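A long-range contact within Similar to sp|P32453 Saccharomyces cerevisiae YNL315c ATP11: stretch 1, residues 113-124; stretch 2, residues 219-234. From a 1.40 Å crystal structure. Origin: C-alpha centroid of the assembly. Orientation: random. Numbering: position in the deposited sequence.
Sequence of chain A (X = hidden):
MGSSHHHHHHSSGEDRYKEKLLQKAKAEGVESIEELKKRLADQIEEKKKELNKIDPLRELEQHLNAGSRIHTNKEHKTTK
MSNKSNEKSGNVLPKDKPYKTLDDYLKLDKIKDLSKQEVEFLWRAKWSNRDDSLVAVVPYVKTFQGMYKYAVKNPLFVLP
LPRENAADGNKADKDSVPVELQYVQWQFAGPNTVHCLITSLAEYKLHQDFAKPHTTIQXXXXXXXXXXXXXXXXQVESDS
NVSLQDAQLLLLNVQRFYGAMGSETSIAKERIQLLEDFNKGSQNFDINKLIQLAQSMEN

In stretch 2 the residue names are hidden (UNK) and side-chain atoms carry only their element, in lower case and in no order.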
# COMPACT_ATOMS: atom_id res chain seq x y z
N ASP A 113 17.56 -13.89 -15.56
CA ASP A 113 17.06 -14.79 -16.61
C ASP A 113 15.97 -15.69 -16.06
O ASP A 113 15.51 -16.56 -16.82
CB ASP A 113 18.23 -15.55 -17.23
CG ASP A 113 18.97 -14.58 -18.20
OD1 ASP A 113 18.37 -14.02 -19.17
OD2 ASP A 113 20.16 -14.38 -17.91
N LEU A 114 15.54 -15.48 -14.79
CA LEU A 114 14.44 -16.30 -14.29
C LEU A 114 13.13 -15.91 -14.96
O LEU A 114 12.98 -14.75 -15.39
CB LEU A 114 14.32 -16.17 -12.76
CG LEU A 114 15.54 -16.75 -12.01
CD1 LEU A 114 15.26 -16.60 -10.50
CD2 LEU A 114 15.78 -18.19 -12.41
N SER A 115 12.16 -16.84 -14.99
CA SER A 115 10.84 -16.50 -15.50
C SER A 115 10.07 -15.71 -14.44
O SER A 115 10.46 -15.64 -13.26
CB SER A 115 10.09 -17.77 -15.82
OG SER A 115 9.78 -18.46 -14.59
N LYS A 116 8.95 -15.13 -14.89
CA LYS A 116 8.07 -14.42 -13.93
C LYS A 116 7.67 -15.33 -12.78
O LYS A 116 7.64 -14.94 -11.59
CB LYS A 116 6.84 -13.90 -14.68
CG LYS A 116 7.11 -12.84 -15.75
CD LYS A 116 5.73 -12.34 -16.21
CE LYS A 116 5.70 -11.36 -17.34
NZ LYS A 116 4.32 -10.72 -17.27
N GLN A 117 7.31 -16.58 -13.07
CA GLN A 117 6.87 -17.51 -12.02
C GLN A 117 8.01 -17.86 -11.08
O GLN A 117 7.81 -17.93 -9.88
CB GLN A 117 6.30 -18.79 -12.66
CG GLN A 117 5.93 -19.82 -11.59
CD GLN A 117 5.01 -20.92 -12.04
OE1 GLN A 117 3.79 -20.83 -11.94
NE2 GLN A 117 5.64 -22.00 -12.51
N GLU A 118 9.19 -18.07 -11.68
CA GLU A 118 10.36 -18.38 -10.80
C GLU A 118 10.66 -17.22 -9.88
O GLU A 118 10.94 -17.45 -8.71
CB GLU A 118 11.56 -18.68 -11.70
CG GLU A 118 11.33 -20.08 -12.35
CD GLU A 118 12.30 -20.36 -13.48
OE1 GLU A 118 12.89 -19.47 -14.14
OE2 GLU A 118 12.49 -21.59 -13.75
N VAL A 119 10.61 -15.98 -10.38
CA VAL A 119 10.82 -14.84 -9.48
C VAL A 119 9.76 -14.81 -8.38
O VAL A 119 10.09 -14.56 -7.20
CB VAL A 119 10.76 -13.51 -10.25
CG1 VAL A 119 10.82 -12.30 -9.27
CG2 VAL A 119 11.95 -13.46 -11.25
N GLU A 120 8.49 -15.04 -8.76
CA GLU A 120 7.41 -15.07 -7.77
C GLU A 120 7.66 -16.15 -6.73
O GLU A 120 7.48 -15.90 -5.53
CB GLU A 120 6.05 -15.25 -8.42
CG GLU A 120 4.94 -15.33 -7.37
CD GLU A 120 3.53 -15.23 -7.94
OE1 GLU A 120 3.37 -14.97 -9.16
OE2 GLU A 120 2.54 -15.42 -7.18
N PHE A 121 8.12 -17.34 -7.15
CA PHE A 121 8.41 -18.41 -6.15
C PHE A 121 9.47 -17.96 -5.17
O PHE A 121 9.38 -18.15 -3.96
CB PHE A 121 8.91 -19.64 -6.88
CG PHE A 121 7.79 -20.40 -7.63
CD1 PHE A 121 6.44 -20.14 -7.49
CD2 PHE A 121 8.19 -21.40 -8.49
CE1 PHE A 121 5.52 -20.88 -8.20
CE2 PHE A 121 7.27 -22.18 -9.16
CZ PHE A 121 5.91 -21.92 -9.02
N LEU A 122 10.52 -17.35 -5.73
CA LEU A 122 11.62 -16.94 -4.83
C LEU A 122 11.19 -15.86 -3.85
O LEU A 122 11.61 -15.84 -2.71
CB LEU A 122 12.82 -16.41 -5.63
CG LEU A 122 13.58 -17.46 -6.44
CD1 LEU A 122 14.63 -16.72 -7.26
CD2 LEU A 122 14.20 -18.49 -5.48
N TRP A 123 10.38 -14.95 -4.36
CA TRP A 123 9.93 -13.84 -3.49
C TRP A 123 9.05 -14.37 -2.37
O TRP A 123 9.21 -14.00 -1.20
CB TRP A 123 9.17 -12.86 -4.33
CG TRP A 123 8.66 -11.62 -3.68
CD1 TRP A 123 7.37 -11.19 -3.48
CD2 TRP A 123 9.52 -10.58 -3.14
NE1 TRP A 123 7.40 -9.95 -2.85
CE2 TRP A 123 8.69 -9.56 -2.64
CE3 TRP A 123 10.89 -10.43 -3.06
CZ2 TRP A 123 9.16 -8.38 -2.04
CZ3 TRP A 123 11.39 -9.26 -2.46
CH2 TRP A 123 10.53 -8.26 -1.96
N ARG A 124 8.13 -15.28 -2.75
CA ARG A 124 7.29 -15.84 -1.68
C ARG A 124 8.13 -16.67 -0.72
O ARG A 124 7.86 -16.65 0.49
CB ARG A 124 6.14 -16.64 -2.30
CG ARG A 124 5.20 -15.72 -3.10
CD ARG A 124 3.98 -16.52 -3.52
NE ARG A 124 3.11 -15.71 -4.35
CZ ARG A 124 2.27 -14.76 -3.96
NH1 ARG A 124 2.16 -14.46 -2.66
NH2 ARG A 124 1.54 -14.11 -4.87
N UNK A 219 6.76 -1.47 -2.37
CA UNK A 219 6.53 -1.95 -3.73
C UNK A 219 7.80 -1.74 -4.51
O UNK A 219 8.29 -0.62 -4.58
c UNK A 219 5.38 -1.16 -4.37
c UNK A 219 3.63 -0.57 -2.68
c UNK A 219 4.05 -1.40 -3.72
c UNK A 219 2.40 -0.79 -2.08
c UNK A 219 1.55 -1.80 -2.53
c UNK A 219 3.19 -2.42 -4.13
c UNK A 219 1.93 -2.66 -3.55
N UNK A 220 8.33 -2.83 -5.06
CA UNK A 220 9.58 -2.76 -5.81
C UNK A 220 9.30 -2.79 -7.28
O UNK A 220 8.64 -3.73 -7.73
c UNK A 220 10.46 -3.98 -5.45
c UNK A 220 10.75 -3.95 -3.98
c UNK A 220 10.18 -4.68 -2.98
c UNK A 220 11.69 -3.31 -2.12
n UNK A 220 10.77 -4.26 -1.80
n UNK A 220 11.69 -3.11 -3.43
N UNK A 221 9.76 -1.83 -8.04
CA UNK A 221 9.44 -1.68 -9.46
C UNK A 221 10.56 -2.08 -10.38
O UNK A 221 10.51 -1.88 -11.59
c UNK A 221 6.82 -0.38 -8.63
c UNK A 221 8.07 0.46 -8.79
c UNK A 221 7.80 1.86 -9.32
c UNK A 221 9.10 -0.18 -9.73
N UNK A 222 11.65 -2.65 -9.85
CA UNK A 222 12.86 -2.97 -10.56
C UNK A 222 12.58 -3.90 -11.75
O UNK A 222 13.38 -3.85 -12.72
c UNK A 222 14.08 -2.82 -8.35
o UNK A 222 15.27 -2.40 -8.15
o UNK A 222 13.15 -2.61 -7.51
c UNK A 222 13.87 -3.64 -9.61
N UNK A 223 11.56 -4.76 -11.67
CA UNK A 223 11.28 -5.69 -12.76
C UNK A 223 10.09 -5.25 -13.57
O UNK A 223 9.50 -6.00 -14.40
c UNK A 223 13.42 -7.49 -11.94
c UNK A 223 12.09 -7.58 -11.23
c UNK A 223 10.97 -7.08 -12.15
c UNK A 223 11.75 -9.00 -10.73
N UNK A 224 9.63 -4.02 -13.35
CA UNK A 224 8.42 -3.56 -14.01
C UNK A 224 8.65 -3.45 -15.51
O UNK A 224 7.83 -3.86 -16.33
c UNK A 224 7.96 -2.20 -13.46
N UNK A 225 9.78 -2.88 -15.93
CA UNK A 225 9.99 -2.72 -17.38
C UNK A 225 10.27 -4.04 -18.06
O UNK A 225 9.85 -4.31 -19.19
o UNK A 225 9.48 0.04 -17.41
c UNK A 225 10.66 -0.29 -17.22
c UNK A 225 11.12 -1.70 -17.56
n UNK A 225 11.55 0.56 -16.70
N UNK A 226 11.00 -4.96 -17.46
CA UNK A 226 11.34 -6.17 -18.20
C UNK A 226 10.31 -7.28 -18.05
O UNK A 226 10.17 -8.07 -19.02
o UNK A 226 14.43 -5.26 -18.29
o UNK A 226 14.03 -5.75 -16.18
c UNK A 226 13.77 -5.87 -17.41
c UNK A 226 12.66 -6.80 -17.78
N UNK A 227 9.68 -7.34 -16.88
CA UNK A 227 8.77 -8.46 -16.65
C UNK A 227 7.35 -8.01 -16.33
O UNK A 227 6.52 -8.86 -16.04
n UNK A 227 12.99 -11.88 -15.54
c UNK A 227 10.97 -10.92 -14.58
c UNK A 227 9.24 -9.32 -15.48
c UNK A 227 11.60 -12.22 -15.07
c UNK A 227 10.49 -10.14 -15.81
N UNK A 228 7.08 -6.69 -16.35
CA UNK A 228 5.75 -6.20 -16.04
C UNK A 228 5.23 -6.67 -14.68
O UNK A 228 4.04 -6.94 -14.49
o UNK A 228 2.45 -6.42 -17.45
c UNK A 228 3.48 -5.81 -17.07
c UNK A 228 4.77 -6.60 -17.16
o UNK A 228 3.42 -4.64 -16.62
N UNK A 229 6.13 -6.74 -13.71
CA UNK A 229 5.87 -7.22 -12.36
C UNK A 229 6.29 -6.25 -11.29
O UNK A 229 7.35 -5.65 -11.45
c UNK A 229 7.02 -11.58 -10.88
c UNK A 229 6.39 -9.74 -12.84
s UNK A 229 7.72 -10.92 -12.39
c UNK A 229 6.73 -8.49 -12.10
N UNK A 230 5.48 -6.13 -10.25
CA UNK A 230 5.84 -5.36 -9.05
C UNK A 230 5.87 -6.31 -7.89
O UNK A 230 4.89 -7.09 -7.73
c UNK A 230 4.81 -4.21 -8.80
c UNK A 230 5.05 -3.52 -7.48
c UNK A 230 4.90 -3.26 -10.00
N UNK A 231 6.91 -6.32 -7.09
CA UNK A 231 7.02 -7.24 -5.94
C UNK A 231 6.69 -6.44 -4.70
O UNK A 231 7.28 -5.34 -4.49
c UNK A 231 7.74 -9.78 -7.31
c UNK A 231 8.78 -8.76 -7.06
c UNK A 231 10.12 -9.39 -6.69
c UNK A 231 8.44 -7.81 -5.88
N UNK A 232 5.77 -6.96 -3.86
CA UNK A 232 5.38 -6.23 -2.64
C UNK A 232 5.74 -6.98 -1.40
O UNK A 232 5.55 -8.21 -1.41
s UNK A 232 1.54 -5.31 -1.32
c UNK A 232 3.84 -6.04 -2.68
c UNK A 232 3.36 -5.19 -1.50
c UNK A 232 1.46 -6.82 -0.36
N UNK A 233 6.31 -6.31 -0.41
CA UNK A 233 6.54 -6.94 0.88
C UNK A 233 6.05 -5.94 1.94
O UNK A 233 6.38 -4.77 1.86
c UNK A 233 8.96 -6.19 1.01
o UNK A 233 9.20 -5.76 -0.11
c UNK A 233 7.99 -7.34 1.16
n UNK A 233 9.58 -5.63 2.04
N UNK A 234 5.27 -6.40 2.90
CA UNK A 234 4.89 -5.49 3.98
C UNK A 234 5.04 -6.22 5.28
O UNK A 234 5.11 -7.47 5.36
O HOH W 1 2.79 -9.33 -15.06

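Position 219 carries one carbon leading into a ring of six carbons, and its CA-to-CB bond points away from stretch 1: F219. At 220, one carbon bears a five-membered ring of three carbons and two nitrogens, which defines H220; its CD2 lies 3.7 Å from W123 CH2, with the two ring planes at 78°. Position 221 has four carbons forked at the second and lies out of reach, L221. Position 222 has two carbons, the second carrying two oxygens, and also stays clear: D222. Four carbons forked at the second recur at 223, where the CA-to-CB bond points toward the helix, so this is L223, whose CD1 packs 3.7 Å from V119 CG1.

A single carbon at 224 gives A224. Position 225 has two carbons, the second bonded to one oxygen and one nitrogen, hence N225; 226 ends instead in two oxygens and is D226. None of the three touches stretch 1. At 227 four carbons run in a row to a nitrogen that reaches the backbone oxygen of L114, in the loop just before the helix: K227, whose NZ donates a weak hydrogen bond to L114 O at 2.9 Å. Position 228 has two carbons and two terminal oxygens, with positive phi just after the short helix, and is D228; a water joins its backbone O (2.8 Å) to K116 NZ (3.0 Å).

The unbranched chain at 229, two carbons, a sulfur and a carbon, is M229; its CE lies 3.5 Å from K116 O. At 230 one carbon carries two others, out of reach: V230. Position 231 has four carbons forked at the second, L231, with CB 3.7 Å from W123 CE2, over the indole face, and CD1 4.0 Å from V119 CG1. Another unbranched chain with sulfur third, at 232, where the CA-to-CB bond points away from stretch 1, is M232. Position 233 has two carbons, the second with one oxygen and one nitrogen: N233. Its OD1 accepts from H220 NE2 at 2.8 Å and sits 3.3 Å from W123 CZ2, at the ring edge. Position 234 has no side-chain atoms, G234.

The helix and the strand 229-234 run nearly parallel, at 7°, with their axes 10.0 Å apart at closest approach. Alternation along the strand turns the CA-to-CB bonds of M229, L231 and N233 toward the helix, where V119 and W123, one helical turn apart, meet this face. Although the CA-to-CB bond of M232 points away, its backbone still contributes: W123 NE1 donates to M232 O at 2.9 Å, fixing the indole edge while L231 covers one face. At the other end, K227, the last residue of the short helix 224-227, makes a weak hydrogen bond to the backbone of L114, just before the N-cap of helix 116-124.

Stretch 2, residues 219-234: FHLDLANDKDMVLMNG
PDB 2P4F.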